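Local structure of NADP-dependent 2-hydroxyacid dehydrogenase (Rhizobium etli, 4XCV) at residues D188-L191 with A192-I196; P202-P205 with E206-G209; E289-A292 with L293-V297. The protein probably catalyses the NADP(H)-dependent interconversion of 2-hydroxyacids and 2-oxoacids, and binds NADPH. One frame throughout, in Å; residues are numbered along the deposited sequence. Where two conformers were deposited one is given.

Interaction 1. Residues D188-L191 with A192-I196; sequences DRFL and AKTDI
Thr194 folds back over Phe190 where helix 187-192 ends. Followed outward, its CB first meets the backbone: it lies 3.5 Å from Leu191 O. At the tip, OG1 donates to Phe190 O at 2.9 Å and sits over the centre of the Phe190 ring, 3.9 Å above its plane. OG1 reaches this place because it is anti to the residue's own carbonyl carbon (chi1 -63°), which turns it back towards the helix. The same residue offers its ring as well: with CG of Phe190 anti to the backbone N (chi1 162°), one face of the ring lies under OG1. The hydroxyl proton goes to the carbonyl, so the oxygen merely rests on the ring face.

Phe190 O is gripped twice. Lys193 N donates to it at 3.2 Å from the face of the carbonyl plane opposite Thr194 OG1. Ala192 N still makes the helical bond to Asp188 O, at 3.1 Å. After that the spacing shortens, and Thr194 N reaches back three residues to Leu191 O at 3.0 Å. The last turn thus tightens as the chain leaves the helix, with the threonine hydroxyl serving as an extra donor for a carbonyl at the helix end. An alanine in place of Thr194 would remove OG1 and is likely to leave Phe190 O with one donor fewer and a gap over the ring face.

The polar ends on the outer side have partners further off. Asp188 pairs with Lys218, and Lys193 with Glu180. Phe190 faces into the domain, against Trp169 and Ile167 of strand 165-169 and Phe182 of strand 180-182. Leu191 and Thr194 pack on Leu219 in a loop, and the chain then runs on into strand 196-199 of the parallel sheet.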
ATOM      1  N   ASP A 188       3.030  10.306  25.948  1.00 16.84           N
ATOM      2  CA  ASP A 188       2.018   9.382  26.466  1.00 17.67           C
ATOM      3  C   ASP A 188       0.629   9.623  25.858  1.00 17.61           C
ATOM      4  O   ASP A 188      -0.120   8.684  25.515  1.00 17.15           O
ATOM      5  CB  ASP A 188       1.931   9.400  28.004  1.00 20.11           C
ATOM      6  CG  ASP A 188       3.178   8.850  28.678  1.00 21.91           C
ATOM      7  OD1 ASP A 188       4.081   8.366  27.990  1.00 24.01           O
ATOM      8  OD2 ASP A 188       3.231   8.938  29.940  1.00 26.12           O
ATOM      9  N   ARG A 189       0.261  10.890  25.695  1.00 16.88           N
ATOM     10  CA  ARG A 189      -0.990  11.215  25.067  1.00 17.20           C
ATOM     11  C   ARG A 189      -1.035  10.733  23.619  1.00 16.00           C
ATOM     12  O   ARG A 189      -2.060  10.241  23.142  1.00 15.88           O
ATOM     13  CB  ARG A 189      -1.168  12.734  25.117  1.00 18.60           C
ATOM     14  CG  ARG A 189      -2.419  13.195  24.499  1.00 20.00           C
ATOM     15  CD  ARG A 189      -2.494  14.689  24.645  1.00 21.54           C
ATOM     16  NE  ARG A 189      -3.642  15.130  23.922  1.00 23.19           N
ATOM     17  CZ  ARG A 189      -3.955  16.384  23.754  1.00 23.31           C
ATOM     18  NH1 ARG A 189      -3.187  17.329  24.273  1.00 23.18           N
ATOM     19  NH2 ARG A 189      -5.034  16.675  23.039  1.00 24.52           N
ATOM     20  N   PHE A 190       0.053  10.955  22.909  1.00 14.46           N
ATOM     21  CA  PHE A 190       0.160  10.551  21.512  1.00 13.65           C
ATOM     22  C   PHE A 190       0.050   9.042  21.420  1.00 13.17           C
ATOM     23  O   PHE A 190      -0.699   8.543  20.588  1.00 12.41           O
ATOM     24  CB  PHE A 190       1.494  11.056  20.957  1.00 13.35           C
ATOM     25  CG  PHE A 190       1.958  10.393  19.689  1.00 12.96           C
ATOM     26  CD1 PHE A 190       1.595  10.873  18.426  1.00 13.14           C
ATOM     27  CD2 PHE A 190       2.797   9.270  19.739  1.00 13.22           C
ATOM     28  CE1 PHE A 190       2.086  10.234  17.285  1.00 12.57           C
ATOM     29  CE2 PHE A 190       3.267   8.664  18.597  1.00 13.48           C
ATOM     30  CZ  PHE A 190       2.901   9.144  17.381  1.00 13.23           C
ATOM     31  N   LEU A 191       0.754   8.305  22.281  1.00 13.22           N
ATOM     32  CA  LEU A 191       0.672   6.833  22.205  1.00 13.55           C
ATOM     33  C   LEU A 191      -0.737   6.296  22.452  1.00 13.95           C
ATOM     34  O   LEU A 191      -1.217   5.385  21.772  1.00 13.47           O
ATOM     35  CB  LEU A 191       1.620   6.183  23.220  1.00 14.32           C
ATOM     36  CG  LEU A 191       3.114   6.360  22.931  1.00 14.42           C
ATOM     37  CD1 LEU A 191       3.931   5.888  24.133  1.00 15.54           C
ATOM     38  CD2 LEU A 191       3.526   5.623  21.700  1.00 14.19           C
ATOM     39  N   ALA A 192      -1.432   6.927  23.389  1.00 14.48           N
ATOM     40  CA  ALA A 192      -2.787   6.499  23.725  1.00 15.57           C
ATOM     41  C   ALA A 192      -3.801   6.658  22.610  1.00 15.58           C
ATOM     42  O   ALA A 192      -4.849   5.989  22.636  1.00 17.08           O
ATOM     43  CB  ALA A 192      -3.259   7.263  24.953  1.00 16.15           C
ATOM     44  N   LYS A 193      -3.494   7.515  21.644  1.00 15.80           N
ATOM     45  CA  LYS A 193      -4.315   7.734  20.456  1.00 16.41           C
ATOM     46  C   LYS A 193      -3.914   6.896  19.256  1.00 15.22           C
ATOM     47  O   LYS A 193      -4.584   6.963  18.238  1.00 15.39           O
ATOM     48  CB  LYS A 193      -4.199   9.226  20.015  1.00 18.25           C
ATOM     49  CG  LYS A 193      -4.763  10.244  20.967  1.00 20.87           C
ATOM     50  CD  LYS A 193      -4.394  11.690  20.612  0.50 21.26           C
ATOM     51  CE  LYS A 193      -4.891  12.138  19.241  0.50 21.45           C
ATOM     52  NZ  LYS A 193      -6.331  12.514  19.236  0.50 23.10           N
ATOM     53  N   THR A 194      -2.815   6.172  19.360  1.00 13.57           N
ATOM     54  CA  THR A 194      -2.191   5.499  18.214  1.00 12.68           C
ATOM     55  C   THR A 194      -2.569   4.008  18.135  1.00 12.38           C
ATOM     56  O   THR A 194      -2.366   3.275  19.090  1.00 13.22           O
ATOM     57  CB  THR A 194      -0.669   5.653  18.277  1.00 12.37           C
ATOM     58  OG1 THR A 194      -0.343   7.035  18.184  1.00 12.92           O
ATOM     59  CG2 THR A 194       0.003   4.935  17.159  1.00 11.96           C
ATOM     60  N   ASP A 195      -3.088   3.620  16.977  1.00 11.91           N
ATOM     61  CA  ASP A 195      -3.357   2.205  16.640  1.00 12.19           C
ATOM     62  C   ASP A 195      -2.155   1.538  15.938  1.00 11.54           C
ATOM     63  O   ASP A 195      -1.870   0.378  16.186  1.00 12.21           O
ATOM     64  CB  ASP A 195      -4.574   2.104  15.746  1.00 12.60           C
ATOM     65  CG  ASP A 195      -5.821   2.639  16.395  1.00 13.65           C
ATOM     66  OD1 ASP A 195      -6.164   2.201  17.533  1.00 15.08           O
ATOM     67  OD2 ASP A 195      -6.500   3.484  15.749  1.00 13.84           O
ATOM     68  N   ILE A 196      -1.547   2.250  14.998  1.00 10.51           N
ATOM     69  CA  ILE A 196      -0.339   1.765  14.312  1.00 10.27           C
ATOM     70  C   ILE A 196       0.758   2.797  14.519  1.00  9.99           C
ATOM     71  O   ILE A 196       0.635   3.929  14.082  1.00 10.40           O
ATOM     72  CB  ILE A 196      -0.595   1.547  12.786  1.00 10.51           C
ATOM     73  CG1 ILE A 196      -1.792   0.628  12.504  1.00 11.32           C
ATOM     74  CG2 ILE A 196       0.702   1.089  12.132  1.00 10.34           C
ATOM     75  CD1 ILE A 196      -2.044   0.472  11.012  1.00 11.96           C
TER

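Interaction 2. Residues P202-P205 with E206-G209; sequences PLTP and ETTG. With NDP (NADPH dihydro-nicotinamide-adenine-dinucleotide phosphate), chain B.
Thr204 and Thr207 both hold OG1 between the backbone N and the carbonyl carbon (chi1 65° and 71°), and this turns each hydroxyl towards the other residue's amide. Thr204 N donates to Thr207 OG1 at 3.0 Å, with a fairly straight N-H (162°). Thr207 N returns a bond to Thr204 OG1 at 3.3 Å. Thr207 OG1 is used a second time: it donates to Pro202 O at 2.7 Å, in the carbonyl plane and on a lone pair. One buried hydroxyl therefore joins two backbone groups of the preceding residues.

The reciprocal bonds resemble those of a capping box, although they close a turn in the loop after strand 196-199 of the Rossmann-type nucleotide-binding domain and no regular helix starts here. The loop runs along NADPH from the nicotinamide ribose, where Pro202 CB approaches O3D, to the adenine. Pro202 CG lies 3.6 Å from C8A of the cofactor, and Pro202 CD lies 3.4 Å from the ribose oxygen O4B. Thr207 CG2 and the extended Glu206 flank the exocyclic amine; Glu206 OE2 comes within 3.3 Å of N6A.

Thr208 adds a further bond to the turn. Its OG1 donates to Thr204 O at 2.7 Å, from above the carbonyl plane. Leu203 CD1 lies 3.5 Å from that same Thr208 OG1, and the leucine also packs on Arg235, Lys237 and Ser238.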
ATOM      1  N   PRO A 202      15.802   9.052  14.112  1.00 10.24           N
ATOM      2  CA  PRO A 202      17.243   8.750  14.150  1.00 10.71           C
ATOM      3  C   PRO A 202      17.630   8.065  15.431  1.00 11.10           C
ATOM      4  O   PRO A 202      16.853   8.085  16.423  1.00 11.32           O
ATOM      5  CB  PRO A 202      17.896  10.145  14.089  1.00 11.59           C
ATOM      6  CG  PRO A 202      16.869  11.080  14.590  1.00 12.60           C
ATOM      7  CD  PRO A 202      15.505  10.435  14.503  1.00 10.97           C
ATOM      8  N   LEU A 203      18.805   7.438  15.455  1.00 11.13           N
ATOM      9  CA  LEU A 203      19.383   6.868  16.677  1.00 11.61           C
ATOM     10  C   LEU A 203      20.231   7.919  17.364  1.00 12.50           C
ATOM     11  O   LEU A 203      21.218   8.420  16.799  1.00 13.46           O
ATOM     12  CB  LEU A 203      20.272   5.669  16.356  1.00 11.97           C
ATOM     13  CG  LEU A 203      20.797   4.957  17.619  1.00 12.99           C
ATOM     14  CD1 LEU A 203      19.691   4.316  18.411  1.00 13.06           C
ATOM     15  CD2 LEU A 203      21.823   3.875  17.257  1.00 13.96           C
ATOM     16  N   THR A 204      19.818   8.261  18.573  1.00 13.33           N
ATOM     17  CA  THR A 204      20.554   9.140  19.473  1.00 14.43           C
ATOM     18  C   THR A 204      20.519   8.477  20.833  1.00 15.64           C
ATOM     19  O   THR A 204      19.750   7.543  21.062  1.00 14.90           O
ATOM     20  CB  THR A 204      19.910  10.528  19.569  1.00 14.50           C
ATOM     21  OG1 THR A 204      18.621  10.397  20.177  1.00 14.42           O
ATOM     22  CG2 THR A 204      19.686  11.121  18.202  1.00 14.21           C
ATOM     23  N   PRO A 205      21.285   8.998  21.791  1.00 17.25           N
ATOM     24  CA  PRO A 205      21.119   8.455  23.139  1.00 18.83           C
ATOM     25  C   PRO A 205      19.664   8.463  23.622  1.00 19.26           C
ATOM     26  O   PRO A 205      19.204   7.468  24.218  1.00 20.12           O
ATOM     27  CB  PRO A 205      22.003   9.384  23.981  1.00 20.00           C
ATOM     28  CG  PRO A 205      23.096   9.732  23.036  1.00 19.92           C
ATOM     29  CD  PRO A 205      22.403   9.961  21.723  1.00 18.40           C
ATOM     30  N   GLU A 206      18.897   9.524  23.316  1.00 19.10           N
ATOM     31  CA  GLU A 206      17.521   9.605  23.763  1.00 19.65           C
ATOM     32  C   GLU A 206      16.581   8.625  23.078  1.00 17.93           C
ATOM     33  O   GLU A 206      15.560   8.241  23.643  1.00 19.92           O
ATOM     34  CB  GLU A 206      16.958  10.985  23.500  1.00 22.11           C
ATOM     35  CG  GLU A 206      17.465  12.106  24.349  1.00 27.81           C
ATOM     36  CD  GLU A 206      16.921  13.394  23.791  1.00 31.74           C
ATOM     37  OE1 GLU A 206      17.733  14.190  23.239  1.00 36.98           O
ATOM     38  OE2 GLU A 206      15.662  13.549  23.826  1.00 33.45           O
ATOM     39  N   THR A 207      16.920   8.182  21.872  1.00 15.65           N
ATOM     40  CA  THR A 207      16.076   7.211  21.216  1.00 14.28           C
ATOM     41  C   THR A 207      16.606   5.757  21.262  1.00 13.90           C
ATOM     42  O   THR A 207      16.085   4.858  20.599  1.00 13.45           O
ATOM     43  CB  THR A 207      15.812   7.597  19.757  1.00 13.45           C
ATOM     44  OG1 THR A 207      17.014   7.415  19.010  1.00 13.36           O
ATOM     45  CG2 THR A 207      15.315   9.028  19.593  1.00 13.61           C
ATOM     46  N   THR A 208      17.624   5.522  22.051  1.00 14.60           N
ATOM     47  CA  THR A 208      18.189   4.180  22.179  1.00 15.29           C
ATOM     48  C   THR A 208      17.302   3.391  23.148  1.00 15.73           C
ATOM     49  O   THR A 208      17.034   3.857  24.264  1.00 16.88           O
ATOM     50  CB  THR A 208      19.617   4.288  22.706  1.00 16.58           C
ATOM     51  OG1 THR A 208      20.400   5.013  21.760  1.00 16.81           O
ATOM     52  CG2 THR A 208      20.241   2.952  22.879  1.00 17.41           C
ATOM     53  N   GLY A 209      16.892   2.200  22.741  1.00 15.47           N
ATOM     54  CA  GLY A 209      16.032   1.380  23.603  1.00 15.95           C
ATOM     55  C   GLY A 209      14.706   2.024  23.950  1.00 16.09           C
ATOM     56  O   GLY A 209      14.122   1.748  25.008  1.00 18.03           O
TER
HETATM   57  PA  NDP B 401      15.292  13.864   9.976  1.00 10.13           P
HETATM   58  O1A NDP B 401      14.840  14.651   8.785  1.00 10.59           O
HETATM   59  O2A NDP B 401      16.536  14.271  10.740  1.00 11.81           O
HETATM   60  O5B NDP B 401      14.050  13.804  10.983  1.00  9.86           O
HETATM   61  C5B NDP B 401      14.235  13.238  12.284  1.00 10.21           C
HETATM   62  C4B NDP B 401      12.928  13.392  13.025  1.00  9.66           C
HETATM   63  O4B NDP B 401      13.054  12.717  14.273  1.00  9.81           O
HETATM   64  C3B NDP B 401      12.597  14.839  13.306  1.00  9.27           C
HETATM   65  O3B NDP B 401      11.175  15.055  13.200  1.00  9.61           O
HETATM   66  C2B NDP B 401      13.058  14.966  14.734  1.00  9.45           C
HETATM   67  O2B NDP B 401      12.380  15.988  15.514  1.00 10.19           O
HETATM   68  C1B NDP B 401      12.680  13.595  15.291  1.00  9.23           C
HETATM   69  N9A NDP B 401      13.382  13.262  16.532  1.00  9.95           N
HETATM   70  C8A NDP B 401      14.719  13.154  16.663  1.00 10.27           C
HETATM   71  N7A NDP B 401      15.020  12.936  17.980  1.00 10.85           N
HETATM   72  C5A NDP B 401      13.832  12.957  18.656  1.00 10.80           C
HETATM   73  C6A NDP B 401      13.490  12.869  20.005  1.00 11.96           C
HETATM   74  N6A NDP B 401      14.411  12.643  20.943  1.00 14.36           N
HETATM   75  N1A NDP B 401      12.196  12.965  20.332  1.00 12.10           N
HETATM   76  C2A NDP B 401      11.253  13.160  19.385  1.00 11.26           C
HETATM   77  N3A NDP B 401      11.505  13.268  18.070  1.00 10.68           N
HETATM   78  C4A NDP B 401      12.812  13.154  17.753  1.00 10.42           C
HETATM   79  O3  NDP B 401      15.496  12.320   9.575  1.00 10.10           O
HETATM   80  PN  NDP B 401      14.854  11.488   8.358  1.00 10.01           P
HETATM   81  O1N NDP B 401      13.375  11.668   8.436  1.00  9.85           O
HETATM   82  O2N NDP B 401      15.483  11.836   7.094  1.00 11.10           O
HETATM   83  O5D NDP B 401      15.312  10.025   8.729  1.00 10.24           O
HETATM   84  C5D NDP B 401      14.972   9.450  10.000  1.00 10.87           C
HETATM   85  C4D NDP B 401      15.894   8.241  10.204  1.00 11.16           C
HETATM   86  O4D NDP B 401      15.526   7.191   9.321  1.00 10.95           O
HETATM   87  C3D NDP B 401      17.347   8.471   9.891  1.00 12.09           C
HETATM   88  O3D NDP B 401      18.034   9.077  11.000  1.00 14.52           O
HETATM   89  C2D NDP B 401      17.874   7.083   9.567  1.00 12.13           C
HETATM   90  O2D NDP B 401      18.453   6.498  10.758  1.00 16.05           O
HETATM   91  C1D NDP B 401      16.642   6.294   9.230  1.00 10.88           C
HETATM   92  N1N NDP B 401      16.598   5.719   7.883  1.00 10.24           N
HETATM   93  C2N NDP B 401      16.336   4.385   7.705  1.00 11.17           C
HETATM   94  C3N NDP B 401      16.390   3.810   6.481  1.00 12.05           C
HETATM   95  C7N NDP B 401      16.078   2.422   6.258  1.00 14.49           C
HETATM   96  O7N NDP B 401      16.505   1.914   5.195  1.00 21.82           O
HETATM   97  N7N NDP B 401      15.356   1.691   7.088  1.00 12.74           N
HETATM   98  C4N NDP B 401      16.661   4.639   5.287  1.00 11.78           C
HETATM   99  C5N NDP B 401      16.885   6.040   5.597  1.00 11.23           C
HETATM  100  C6N NDP B 401      16.889   6.557   6.805  1.00 11.02           C
HETATM  101  P2B NDP B 401      12.448  17.536  15.037  1.00 10.69           P
HETATM  102  O1X NDP B 401      11.886  18.313  16.183  1.00 12.16           O
HETATM  103  O2X NDP B 401      13.917  17.820  14.771  1.00 12.34           O
HETATM  104  O3X NDP B 401      11.686  17.632  13.780  1.00 12.18           O

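Interaction 3. Residues E289-A292 with L293-V297; sequences EENA and LFRHV
Leu293 N, in the first turn of helix 292-305, is joined to Glu289 O through a water. The water accepts from Leu293 N and donates to Glu289 O. The leucine side chain leads away from the turn, to Leu52 and Phe94.

Phe294 follows, with its ring edge turned to the preceding backbone. CD2 of the ring lies 3.6 Å from Glu290 O, which is in the ring plane. The ring packs on Val22 and Leu23 of helix 16-23.

Arg295 meets Asn291 through both backbone and side chain. Its backbone N donates to Asn291 O at 2.9 Å, nearly along the C=O axis. Its side chain bends at chi2 and chi3 (-57° and 86°) and doubles back beside the asparagine. The two side chains lie side by side, with amide and guanidinium planes 37° apart. Arg295 NH2 makes a weak bond to Asn291 OD1 at 3.3 Å, and a second water bridges Asn291 OD1 to Arg295 NH1. Asn291 O lies over one guanidinium face, towards the rim. The stronger partner of the arginine is Glu298, one turn further on.

His296 N donates to Ala292 O at 3.0 Å, which repeats the four-residue spacing begun by Arg295 N. Its ring meets Phe94. Val297 continues the helix and packs on Leu52 of strand 50-54.

Glu289 holds the other branch of the asparagine amide, and its backbone N as well. Glu289 OE2 accepts from Asn291 N at 2.9 Å, from above the carboxylate plane. It also takes Asn291 ND2 at 2.8 Å on its syn lone pair. A side chain that accepts from an amide of the opening turn, as Glu289 does, is characteristic of a capped helix N terminus.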
ATOM      1  N   GLU A 289      20.582   3.412  -4.360  1.00 30.50           N
ATOM      2  CA  GLU A 289      21.372   2.974  -5.528  1.00 32.65           C
ATOM      3  C   GLU A 289      22.815   3.512  -5.344  1.00 33.23           C
ATOM      4  O   GLU A 289      23.001   4.643  -4.898  1.00 31.42           O
ATOM      5  CB  GLU A 289      20.681   3.503  -6.790  1.00 36.77           C
ATOM      6  CG  GLU A 289      21.317   3.176  -8.121  1.00 40.98           C
ATOM      7  CD  GLU A 289      22.311   4.232  -8.545  1.00 45.00           C
ATOM      8  OE1 GLU A 289      21.906   5.423  -8.747  1.00 48.57           O
ATOM      9  OE2 GLU A 289      23.488   3.851  -8.672  1.00 47.89           O
ATOM     10  N   GLU A 290      23.817   2.685  -5.659  1.00 33.12           N
ATOM     11  CA  GLU A 290      25.225   2.963  -5.273  1.00 33.85           C
ATOM     12  C   GLU A 290      25.861   4.334  -5.658  1.00 34.96           C
ATOM     13  O   GLU A 290      26.753   4.785  -4.972  1.00 34.76           O
ATOM     14  CB  GLU A 290      26.138   1.815  -5.749  1.00 36.45           C
ATOM     15  CG  GLU A 290      26.213   1.638  -7.263  1.00 39.52           C
ATOM     16  CD  GLU A 290      27.175   0.528  -7.676  1.00 42.46           C
ATOM     17  OE1 GLU A 290      27.639  -0.235  -6.802  1.00 43.84           O
ATOM     18  OE2 GLU A 290      27.490   0.431  -8.874  1.00 45.37           O
ATOM     19  N   ASN A 291      25.390   4.960  -6.732  1.00 20.83           N
ATOM     20  CA  ASN A 291      25.847   6.264  -7.205  1.00 19.34           C
ATOM     21  C   ASN A 291      25.197   7.437  -6.527  1.00 17.84           C
ATOM     22  O   ASN A 291      25.703   8.557  -6.620  1.00 16.70           O
ATOM     23  CB  ASN A 291      25.555   6.427  -8.680  1.00 21.28           C
ATOM     24  CG  ASN A 291      26.416   5.543  -9.528  1.00 22.18           C
ATOM     25  OD1 ASN A 291      27.522   5.905  -9.831  1.00 23.98           O
ATOM     26  ND2 ASN A 291      25.907   4.394  -9.931  1.00 23.84           N
ATOM     27  N   ALA A 292      24.035   7.212  -5.909  1.00 17.41           N
ATOM     28  CA  ALA A 292      23.283   8.282  -5.346  1.00 16.84           C
ATOM     29  C   ALA A 292      24.044   9.042  -4.264  1.00 15.41           C
ATOM     30  O   ALA A 292      23.984  10.275  -4.188  1.00 14.95           O
ATOM     31  CB  ALA A 292      21.961   7.765  -4.746  1.00 17.54           C
ATOM     32  N   LEU A 293      24.804   8.338  -3.425  1.00 15.36           N
ATOM     33  CA  LEU A 293      25.630   9.000  -2.392  1.00 14.54           C
ATOM     34  C   LEU A 293      26.616  10.001  -3.029  1.00 13.90           C
ATOM     35  O   LEU A 293      26.801  11.098  -2.569  1.00 13.32           O
ATOM     36  CB  LEU A 293      26.423   7.944  -1.556  1.00 15.28           C
ATOM     37  CG  LEU A 293      27.447   8.438  -0.557  1.00 15.30           C
ATOM     38  CD1 LEU A 293      26.803   9.337   0.492  1.00 15.08           C
ATOM     39  CD2 LEU A 293      28.115   7.210   0.060  1.00 16.34           C
ATOM     40  N   PHE A 294      27.272   9.557  -4.104  1.00 13.90           N
ATOM     41  CA  PHE A 294      28.295  10.357  -4.744  1.00 13.65           C
ATOM     42  C   PHE A 294      27.680  11.521  -5.474  1.00 13.03           C
ATOM     43  O   PHE A 294      28.208  12.609  -5.404  1.00 12.02           O
ATOM     44  CB  PHE A 294      29.160   9.450  -5.640  1.00 14.71           C
ATOM     45  CG  PHE A 294      29.878   8.447  -4.837  1.00 16.29           C
ATOM     46  CD1 PHE A 294      31.070   8.789  -4.259  1.00 17.69           C
ATOM     47  CD2 PHE A 294      29.299   7.234  -4.497  1.00 19.32           C
ATOM     48  CE1 PHE A 294      31.714   7.940  -3.410  1.00 19.25           C
ATOM     49  CE2 PHE A 294      29.942   6.375  -3.635  1.00 20.38           C
ATOM     50  CZ  PHE A 294      31.171   6.746  -3.113  1.00 20.05           C
ATOM     51  N   ARG A 295      26.542  11.334  -6.128  1.00 13.81           N
ATOM     52  CA  ARG A 295      25.869  12.475  -6.711  1.00 13.97           C
ATOM     53  C   ARG A 295      25.481  13.534  -5.671  1.00 13.18           C
ATOM     54  O   ARG A 295      25.613  14.742  -5.901  1.00 12.61           O
ATOM     55  CB  ARG A 295      24.608  12.036  -7.466  1.00 15.43           C
ATOM     56  CG  ARG A 295      24.830  11.140  -8.653  1.00 16.78           C
ATOM     57  CD  ARG A 295      25.747  11.720  -9.709  1.00 17.32           C
ATOM     58  NE  ARG A 295      27.162  11.444  -9.421  1.00 16.93           N
ATOM     59  CZ  ARG A 295      27.781  10.283  -9.578  1.00 17.65           C
ATOM     60  NH1 ARG A 295      29.090  10.188  -9.296  1.00 17.56           N
ATOM     61  NH2 ARG A 295      27.131   9.205 -10.049  1.00 19.26           N
ATOM     62  N   HIS A 296      25.037  13.060  -4.513  1.00 13.17           N
ATOM     63  CA  HIS A 296      24.681  13.968  -3.398  1.00 12.98           C
ATOM     64  C   HIS A 296      25.885  14.779  -2.906  1.00 12.01           C
ATOM     65  O   HIS A 296      25.817  15.999  -2.709  1.00 11.68           O
ATOM     66  CB  HIS A 296      24.063  13.093  -2.272  1.00 13.68           C
ATOM     67  CG  HIS A 296      24.236  13.635  -0.893  1.00 14.85           C
ATOM     68  ND1 HIS A 296      23.444  14.617  -0.357  1.00 16.36           N
ATOM     69  CD2 HIS A 296      25.123  13.292   0.075  1.00 15.63           C
ATOM     70  CE1 HIS A 296      23.826  14.853   0.888  1.00 15.47           C
ATOM     71  NE2 HIS A 296      24.860  14.077   1.163  1.00 16.33           N
ATOM     72  N   VAL A 297      27.012  14.101  -2.713  1.00 11.32           N
ATOM     73  CA  VAL A 297      28.193  14.770  -2.211  1.00 10.98           C
ATOM     74  C   VAL A 297      28.685  15.802  -3.236  1.00 10.71           C
ATOM     75  O   VAL A 297      29.037  16.949  -2.915  1.00 10.47           O
ATOM     76  CB  VAL A 297      29.329  13.794  -1.831  1.00 11.33           C
ATOM     77  CG1 VAL A 297      30.562  14.578  -1.494  1.00 11.33           C
ATOM     78  CG2 VAL A 297      28.900  12.909  -0.667  1.00 12.07           C
TER
HETATM   79  O   HOH W   1      24.276   5.656  -2.835  1.00 25.89           O
HETATM   80  O   HOH W   2      29.960   7.625  -9.878  1.00 23.88           O

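In the fold
From the N terminus, interaction 1 comes first and turns the chain from helix 187-192 into strand 196-199. Interaction 2 follows that same strand and shapes the loop along the cofactor before helix 213-216. Their centres are 20 Å apart, and both belong to the NAD-binding domain of the 2-hydroxyacid dehydrogenase family. Interaction 3 comes much later, after strand 278-280, and starts helix 292-305, which packs against strand 50-54 and helix 16-23 of the N-terminal part. Its centre is 37 Å from that of interaction 1, on the opposite side of the chain's centre. The three are in series: each closes a local turn, and none nests or crosses.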